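Local coordinates for ScaE cell-surface anchored scaffoldin protein (Ruminococcus flavefaciens, PDB 2ZF9) that probably anchors the cellulosome to the bacterial cell surface, this part of it being the type III cohesin module that binds dockerin, at residues N48-D62 with G121-A135. Sequence-based numbering, arbitrary orientation.
Sequences NAKVTMELSVEGAAD and GKDGVLWSFVLQVPA
Val-51, Met-53 and Leu-55 exchange paired backbone hydrogen bonds with Leu-131, Phe-129 and Trp-127, joining strands 50-58 and 124-132 antiparallel. A classic beta bulge interrupts the ladder: Leu-55 O accepts from both Leu-126 N (2.8 Å) and Trp-127 N (3.2 Å), and beyond it Val-57 pairs with Gly-124.

Polar side chains secure both ends. The carboxylate of Asp-123 reaches the turn after strand 50-58, where OD1 takes Ala-60 N on its syn lone pair at 3.0 Å and Gly-59 N meets OD2 from above the carboxylate plane. Replacing this carboxylate by an alanine is likely to leave both amides without their carboxylate acceptors and the turn freer to move. Lys-122 NZ forms a salt bridge with Asp-62 OD1 (2.8 Å). At the far end, the extended Gln-132, its CG anti to the backbone N (chi1 -178°), delivers NE2 to Asn-48 O at 3.0 Å.

In van der Waals packing, Met-53 CB lies over one face of the Phe-129 ring, a CH-pi contact 3.8 Å from the centroid. Val-125 CG2 lies against the carboxylate carbon CD of Glu-54, on the other side of the sheet.

Strand 33-41 pairs with the other edge of 50-58, while Met-53, Leu-55 and Leu-131 pack onto strand 142-149 within the cohesin beta-sandwich.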
ATOM      1  N   ASN A  48       9.451  20.934   0.589  1.00 23.48           N
ATOM      2  CA  ASN A  48      10.475  20.092  -0.088  1.00 24.43           C
ATOM      3  C   ASN A  48      10.968  18.865   0.668  1.00 24.56           C
ATOM      4  O   ASN A  48      11.935  18.241   0.235  1.00 26.88           O
ATOM      5  CB  ASN A  48      11.697  20.910  -0.542  1.00 27.51           C
ATOM      6  CG  ASN A  48      11.317  22.092  -1.363  1.00 33.38           C
ATOM      7  OD1 ASN A  48      10.664  21.966  -2.394  1.00 34.93           O
ATOM      8  ND2 ASN A  48      11.728  23.269  -0.910  1.00 40.26           N
ATOM      9  N   ALA A  49      10.327  18.522   1.784  1.00 22.60           N
ATOM     10  CA  ALA A  49      10.724  17.358   2.557  1.00 22.07           C
ATOM     11  C   ALA A  49      10.613  16.072   1.728  1.00 24.64           C
ATOM     12  O   ALA A  49       9.651  15.874   0.991  1.00 24.02           O
ATOM     13  CB  ALA A  49       9.914  17.249   3.813  1.00 24.21           C
ATOM     14  N   LYS A  50      11.635  15.232   1.816  1.00 24.62           N
ATOM     15  CA  LYS A  50      11.622  13.931   1.164  1.00 24.18           C
ATOM     16  C   LYS A  50      11.287  12.931   2.260  1.00 26.14           C
ATOM     17  O   LYS A  50      12.059  12.724   3.209  1.00 27.32           O
ATOM     18  CB  LYS A  50      12.958  13.626   0.525  1.00 23.77           C
ATOM     19  CG  LYS A  50      13.188  14.425  -0.733  1.00 26.14           C
ATOM     20  CD  LYS A  50      14.539  14.108  -1.344  1.00 28.70           C
ATOM     21  CE  LYS A  50      14.651  14.795  -2.714  1.00 33.93           C
ATOM     22  NZ  LYS A  50      16.004  14.590  -3.333  1.00 41.56           N
ATOM     23  N   VAL A  51      10.086  12.372   2.166  1.00 23.13           N
ATOM     24  CA  VAL A  51       9.532  11.617   3.272  1.00 21.78           C
ATOM     25  C   VAL A  51       9.549  10.119   2.931  1.00 21.20           C
ATOM     26  O   VAL A  51       8.978   9.696   1.916  1.00 19.77           O
ATOM     27  CB  VAL A  51       8.071  12.096   3.609  1.00 22.02           C
ATOM     28  CG1 VAL A  51       7.544  11.350   4.802  1.00 24.06           C
ATOM     29  CG2 VAL A  51       8.025  13.605   3.889  1.00 22.31           C
ATOM     30  N   THR A  52      10.153   9.319   3.802  1.00 22.35           N
ATOM     31  CA  THR A  52      10.072   7.861   3.686  1.00 23.35           C
ATOM     32  C   THR A  52       8.703   7.352   4.126  1.00 21.42           C
ATOM     33  O   THR A  52       8.273   7.586   5.253  1.00 20.62           O
ATOM     34  CB  THR A  52      11.165   7.180   4.522  1.00 24.94           C
ATOM     35  OG1 THR A  52      12.430   7.557   3.977  1.00 26.78           O
ATOM     36  CG2 THR A  52      11.027   5.624   4.443  1.00 23.56           C
HETATM   37  N   MSE A  53       8.015   6.675   3.209  1.00 17.14           N
HETATM   38  CA  MSE A  53       6.690   6.110   3.470  1.00 18.19           C
HETATM   39  C   MSE A  53       6.760   4.589   3.401  1.00 18.31           C
HETATM   40  O   MSE A  53       7.591   4.042   2.668  1.00 17.70           O
HETATM   41  CB  MSE A  53       5.706   6.635   2.415  1.00 15.56           C
HETATM   42  CG  MSE A  53       5.581   8.195   2.379  1.00 19.75           C
HETATM   43 SE   MSE A  53       4.738   8.832   4.060  1.00 30.97          SE
HETATM   44  CE  MSE A  53       2.856   8.352   3.600  1.00 19.87           C
ATOM     45  N   GLU A  54       5.902   3.916   4.170  1.00 19.64           N
ATOM     46  CA  GLU A  54       5.852   2.444   4.224  1.00 20.42           C
ATOM     47  C   GLU A  54       4.452   1.897   4.013  1.00 21.75           C
ATOM     48  O   GLU A  54       3.489   2.379   4.616  1.00 17.74           O
ATOM     49  CB  GLU A  54       6.370   1.932   5.580  1.00 19.85           C
ATOM     50  CG  GLU A  54       7.857   2.247   5.802  1.00 22.12           C
ATOM     51  CD  GLU A  54       8.319   2.018   7.225  1.00 24.88           C
ATOM     52  OE1 GLU A  54       7.515   2.131   8.193  1.00 23.69           O
ATOM     53  OE2 GLU A  54       9.515   1.702   7.358  1.00 32.50           O
ATOM     54  N   LEU A  55       4.352   0.880   3.160  1.00 20.21           N
ATOM     55  CA  LEU A  55       3.173   0.044   3.099  1.00 19.39           C
ATOM     56  C   LEU A  55       3.453  -1.195   3.931  1.00 17.83           C
ATOM     57  O   LEU A  55       4.391  -1.950   3.649  1.00 18.78           O
ATOM     58  CB  LEU A  55       2.819  -0.334   1.651  1.00 17.00           C
ATOM     59  CG  LEU A  55       1.699  -1.365   1.384  1.00 20.23           C
ATOM     60  CD1 LEU A  55       0.355  -0.853   1.834  1.00 18.54           C
ATOM     61  CD2 LEU A  55       1.624  -1.656  -0.134  1.00 24.90           C
ATOM     62  N   SER A  56       2.645  -1.391   4.976  1.00 15.85           N
ATOM     63  CA  SER A  56       2.819  -2.530   5.897  1.00 20.30           C
ATOM     64  C   SER A  56       1.679  -3.534   5.842  1.00 20.40           C
ATOM     65  O   SER A  56       0.562  -3.185   5.442  1.00 19.81           O
ATOM     66  CB  SER A  56       2.954  -2.004   7.347  1.00 18.65           C
ATOM     67  OG  SER A  56       4.156  -1.236   7.452  1.00 24.59           O
ATOM     68  N   VAL A  57       1.979  -4.768   6.269  1.00 18.49           N
ATOM     69  CA  VAL A  57       1.023  -5.885   6.339  1.00 20.04           C
ATOM     70  C   VAL A  57       0.938  -6.360   7.789  1.00 18.73           C
ATOM     71  O   VAL A  57       1.953  -6.476   8.466  1.00 17.74           O
ATOM     72  CB  VAL A  57       1.510  -7.101   5.501  1.00 20.76           C
ATOM     73  CG1 VAL A  57       0.557  -8.285   5.670  1.00 24.40           C
ATOM     74  CG2 VAL A  57       1.629  -6.759   4.019  1.00 21.98           C
ATOM     75  N   GLU A  58      -0.273  -6.590   8.275  1.00 20.79           N
ATOM     76  CA  GLU A  58      -0.469  -7.155   9.598  1.00 24.27           C
ATOM     77  C   GLU A  58      -1.534  -8.210   9.460  1.00 23.14           C
ATOM     78  O   GLU A  58      -2.437  -8.082   8.617  1.00 21.14           O
ATOM     79  CB  GLU A  58      -0.946  -6.054  10.556  1.00 25.62           C
ATOM     80  CG  GLU A  58      -0.695  -6.377  12.014  1.00 40.60           C
ATOM     81  CD  GLU A  58      -1.277  -5.318  12.983  1.00 40.15           C
ATOM     82  OE1 GLU A  58      -1.038  -4.089  12.788  1.00 48.34           O
ATOM     83  OE2 GLU A  58      -1.958  -5.746  13.944  1.00 55.78           O
ATOM     84  N   GLY A  59      -1.411  -9.296  10.224  1.00 22.16           N
ATOM     85  CA  GLY A  59      -2.481 -10.263  10.306  1.00 18.66           C
ATOM     86  C   GLY A  59      -2.471 -11.297   9.203  1.00 19.91           C
ATOM     87  O   GLY A  59      -3.440 -12.035   9.075  1.00 20.83           O
ATOM     88  N   ALA A  60      -1.384 -11.379   8.418  1.00 17.47           N
ATOM     89  CA  ALA A  60      -1.355 -12.314   7.285  1.00 17.79           C
ATOM     90  C   ALA A  60      -0.103 -13.208   7.233  1.00 19.19           C
ATOM     91  O   ALA A  60       0.118 -13.863   6.216  1.00 17.76           O
ATOM     92  CB  ALA A  60      -1.471 -11.529   5.983  1.00 18.96           C
ATOM     93  N   ALA A  61       0.718 -13.220   8.295  1.00 19.65           N
ATOM     94  CA  ALA A  61       2.001 -13.932   8.247  1.00 19.19           C
ATOM     95  C   ALA A  61       1.763 -15.397   7.930  1.00 19.29           C
ATOM     96  O   ALA A  61       0.858 -16.004   8.482  1.00 18.73           O
ATOM     97  CB  ALA A  61       2.754 -13.782   9.570  1.00 20.29           C
ATOM     98  N   ASP A  62       2.577 -15.941   7.024  1.00 17.54           N
ATOM     99  CA  ASP A  62       2.502 -17.326   6.553  1.00 17.93           C
ATOM    100  C   ASP A  62       1.225 -17.691   5.821  1.00 17.85           C
ATOM    101  O   ASP A  62       0.952 -18.867   5.605  1.00 19.69           O
ATOM    102  CB  ASP A  62       2.806 -18.325   7.692  1.00 22.20           C
ATOM    103  CG  ASP A  62       4.118 -18.003   8.389  1.00 30.44           C
ATOM    104  OD1 ASP A  62       5.108 -17.723   7.679  1.00 27.82           O
ATOM    105  OD2 ASP A  62       4.147 -18.004   9.636  1.00 35.58           O
ATOM    106  N   GLY A 121       5.016 -15.034   2.717  1.00 18.64           N
ATOM    107  CA  GLY A 121       4.904 -13.638   3.133  1.00 17.33           C
ATOM    108  C   GLY A 121       4.807 -13.500   4.659  1.00 20.06           C
ATOM    109  O   GLY A 121       4.289 -14.391   5.340  1.00 21.37           O
ATOM    110  N   LYS A 122       5.287 -12.378   5.180  1.00 18.11           N
ATOM    111  CA  LYS A 122       5.271 -12.081   6.616  1.00 17.49           C
ATOM    112  C   LYS A 122       4.562 -10.749   6.894  1.00 19.88           C
ATOM    113  O   LYS A 122       4.194 -10.017   5.975  1.00 19.02           O
ATOM    114  CB  LYS A 122       6.722 -12.004   7.138  1.00 18.04           C
ATOM    115  CG  LYS A 122       7.556 -13.301   6.961  1.00 18.75           C
ATOM    116  CD  LYS A 122       6.998 -14.421   7.874  1.00 19.69           C
ATOM    117  CE  LYS A 122       8.000 -15.594   8.008  1.00 22.05           C
ATOM    118  NZ  LYS A 122       7.378 -16.682   8.846  1.00 29.16           N
ATOM    119  N   ASP A 123       4.354 -10.453   8.177  1.00 19.69           N
ATOM    120  CA  ASP A 123       3.862  -9.166   8.582  1.00 19.89           C
ATOM    121  C   ASP A 123       5.042  -8.196   8.635  1.00 19.71           C
ATOM    122  O   ASP A 123       6.204  -8.624   8.623  1.00 19.01           O
ATOM    123  CB  ASP A 123       3.238  -9.291   9.966  1.00 18.85           C
ATOM    124  CG  ASP A 123       1.861  -9.909   9.928  1.00 23.44           C
ATOM    125  OD1 ASP A 123       1.298 -10.163   8.826  1.00 20.97           O
ATOM    126  OD2 ASP A 123       1.330 -10.146  11.034  1.00 31.00           O
ATOM    127  N   GLY A 124       4.746  -6.906   8.708  1.00 18.04           N
ATOM    128  CA  GLY A 124       5.786  -5.889   8.762  1.00 20.03           C
ATOM    129  C   GLY A 124       5.778  -5.026   7.507  1.00 19.36           C
ATOM    130  O   GLY A 124       4.781  -4.992   6.761  1.00 18.41           O
ATOM    131  N   VAL A 125       6.880  -4.340   7.250  1.00 19.77           N
ATOM    132  CA  VAL A 125       6.957  -3.436   6.084  1.00 17.14           C
ATOM    133  C   VAL A 125       7.127  -4.240   4.773  1.00 21.17           C
ATOM    134  O   VAL A 125       8.117  -4.972   4.590  1.00 18.90           O
ATOM    135  CB  VAL A 125       8.147  -2.438   6.202  1.00 18.58           C
ATOM    136  CG1 VAL A 125       8.298  -1.599   4.916  1.00 19.44           C
ATOM    137  CG2 VAL A 125       7.935  -1.496   7.371  1.00 21.12           C
ATOM    138  N   LEU A 126       6.170  -4.084   3.857  1.00 18.01           N
ATOM    139  CA  LEU A 126       6.250  -4.738   2.571  1.00 16.87           C
ATOM    140  C   LEU A 126       7.070  -3.891   1.586  1.00 19.92           C
ATOM    141  O   LEU A 126       7.976  -4.415   0.879  1.00 18.40           O
ATOM    142  CB  LEU A 126       4.828  -5.031   2.049  1.00 17.51           C
ATOM    143  CG  LEU A 126       4.651  -6.031   0.909  1.00 22.61           C
ATOM    144  CD1 LEU A 126       4.912  -7.428   1.406  1.00 15.65           C
ATOM    145  CD2 LEU A 126       3.228  -5.921   0.252  1.00 20.45           C
ATOM    146  N   TRP A 127       6.758  -2.585   1.516  1.00 16.64           N
ATOM    147  CA  TRP A 127       7.473  -1.698   0.599  1.00 16.09           C
ATOM    148  C   TRP A 127       7.759  -0.391   1.284  1.00 17.29           C
ATOM    149  O   TRP A 127       6.940   0.102   2.076  1.00 17.83           O
ATOM    150  CB  TRP A 127       6.658  -1.419  -0.660  1.00 16.19           C
ATOM    151  CG  TRP A 127       6.489  -2.583  -1.503  1.00 19.77           C
ATOM    152  CD1 TRP A 127       5.375  -3.407  -1.577  1.00 15.10           C
ATOM    153  CD2 TRP A 127       7.432  -3.086  -2.453  1.00 21.42           C
ATOM    154  NE1 TRP A 127       5.608  -4.407  -2.484  1.00 18.38           N
ATOM    155  CE2 TRP A 127       6.855  -4.230  -3.043  1.00 19.23           C
ATOM    156  CE3 TRP A 127       8.721  -2.682  -2.858  1.00 14.79           C
ATOM    157  CZ2 TRP A 127       7.513  -4.983  -4.039  1.00 17.18           C
ATOM    158  CZ3 TRP A 127       9.374  -3.429  -3.841  1.00 19.29           C
ATOM    159  CH2 TRP A 127       8.762  -4.562  -4.427  1.00 18.48           C
ATOM    160  N   SER A 128       8.942   0.151   1.007  1.00 16.08           N
ATOM    161  CA  SER A 128       9.282   1.471   1.450  1.00 17.64           C
ATOM    162  C   SER A 128       9.529   2.356   0.203  1.00 16.04           C
ATOM    163  O   SER A 128      10.036   1.884  -0.807  1.00 15.68           O
ATOM    164  CB  SER A 128      10.538   1.338   2.339  1.00 20.67           C
ATOM    165  OG  SER A 128      11.109   2.579   2.549  1.00 31.51           O
ATOM    166  N   PHE A 129       9.203   3.638   0.277  1.00 16.52           N
ATOM    167  CA  PHE A 129       9.322   4.540  -0.878  1.00 17.14           C
ATOM    168  C   PHE A 129       9.357   5.982  -0.374  1.00 18.30           C
ATOM    169  O   PHE A 129       9.044   6.248   0.791  1.00 20.60           O
ATOM    170  CB  PHE A 129       8.160   4.338  -1.903  1.00 17.61           C
ATOM    171  CG  PHE A 129       6.759   4.451  -1.292  1.00 17.04           C
ATOM    172  CD1 PHE A 129       6.230   3.405  -0.533  1.00 13.83           C
ATOM    173  CD2 PHE A 129       5.988   5.621  -1.470  1.00 18.48           C
ATOM    174  CE1 PHE A 129       4.936   3.492   0.006  1.00 16.58           C
ATOM    175  CE2 PHE A 129       4.691   5.715  -0.929  1.00 15.94           C
ATOM    176  CZ  PHE A 129       4.179   4.650  -0.180  1.00 22.37           C
ATOM    177  N   VAL A 130       9.767   6.900  -1.238  1.00 20.55           N
ATOM    178  CA  VAL A 130       9.987   8.288  -0.810  1.00 21.30           C
ATOM    179  C   VAL A 130       9.095   9.220  -1.634  1.00 19.36           C
ATOM    180  O   VAL A 130       9.137   9.174  -2.870  1.00 20.36           O
ATOM    181  CB  VAL A 130      11.492   8.706  -1.003  1.00 23.20           C
ATOM    182  CG1 VAL A 130      11.728  10.191  -0.697  1.00 19.61           C
ATOM    183  CG2 VAL A 130      12.402   7.848  -0.104  1.00 21.72           C
ATOM    184  N   LEU A 131       8.338  10.084  -0.939  1.00 16.70           N
ATOM    185  CA  LEU A 131       7.519  11.095  -1.579  1.00 18.05           C
ATOM    186  C   LEU A 131       8.025  12.446  -1.134  1.00 19.70           C
ATOM    187  O   LEU A 131       8.334  12.645   0.040  1.00 22.31           O
ATOM    188  CB  LEU A 131       6.024  10.942  -1.199  1.00 19.46           C
ATOM    189  CG  LEU A 131       5.355   9.678  -1.750  1.00 15.90           C
ATOM    190  CD1 LEU A 131       3.924   9.553  -1.249  1.00 18.91           C
ATOM    191  CD2 LEU A 131       5.381   9.689  -3.274  1.00 22.11           C
ATOM    192  N   GLN A 132       8.122  13.368  -2.079  1.00 19.76           N
ATOM    193  CA  GLN A 132       8.559  14.709  -1.740  1.00 22.06           C
ATOM    194  C   GLN A 132       7.386  15.719  -1.690  1.00 19.26           C
ATOM    195  O   GLN A 132       6.550  15.797  -2.587  1.00 19.89           O
ATOM    196  CB  GLN A 132       9.691  15.167  -2.673  1.00 22.04           C
ATOM    197  CG  GLN A 132      10.236  16.582  -2.321  1.00 22.96           C
ATOM    198  CD  GLN A 132      11.387  17.002  -3.224  1.00 29.78           C
ATOM    199  OE1 GLN A 132      11.381  16.711  -4.418  1.00 30.79           O
ATOM    200  NE2 GLN A 132      12.384  17.698  -2.650  1.00 34.04           N
ATOM    201  N   VAL A 133       7.339  16.454  -0.599  1.00 21.00           N
ATOM    202  CA  VAL A 133       6.303  17.456  -0.312  1.00 20.20           C
ATOM    203  C   VAL A 133       6.607  18.729  -1.116  1.00 21.82           C
ATOM    204  O   VAL A 133       7.774  19.063  -1.320  1.00 23.60           O
ATOM    205  CB  VAL A 133       6.334  17.728   1.201  1.00 21.52           C
ATOM    206  CG1 VAL A 133       5.397  18.859   1.605  1.00 20.80           C
ATOM    207  CG2 VAL A 133       5.997  16.442   1.965  1.00 20.71           C
ATOM    208  N   PRO A 134       5.574  19.405  -1.642  1.00 24.34           N
ATOM    209  CA  PRO A 134       5.867  20.608  -2.468  1.00 22.97           C
ATOM    210  C   PRO A 134       6.452  21.802  -1.706  1.00 23.22           C
ATOM    211  O   PRO A 134       6.333  21.903  -0.484  1.00 22.95           O
ATOM    212  CB  PRO A 134       4.500  20.984  -3.045  1.00 22.14           C
ATOM    213  CG  PRO A 134       3.494  20.348  -2.119  1.00 25.34           C
ATOM    214  CD  PRO A 134       4.130  19.090  -1.604  1.00 17.62           C
ATOM    215  N   ALA A 135       7.084  22.712  -2.441  1.00 27.05           N
ATOM    216  CA  ALA A 135       7.751  23.854  -1.825  1.00 28.61           C
ATOM    217  C   ALA A 135       6.729  24.797  -1.145  1.00 26.78           C
ATOM    218  O   ALA A 135       7.069  25.536  -0.225  1.00 29.51           O
ATOM    219  CB  ALA A 135       8.622  24.599  -2.866  1.00 27.45           C
TER
HETATM  220  O   HOH W   1       9.201  19.750  -3.676  1.00 35.53           O
HETATM  221  O   HOH W   2      11.462   1.684   5.628  1.00 30.62           O
HETATM  222  O   HOH W   3       0.058 -12.392  11.457  1.00 31.58           O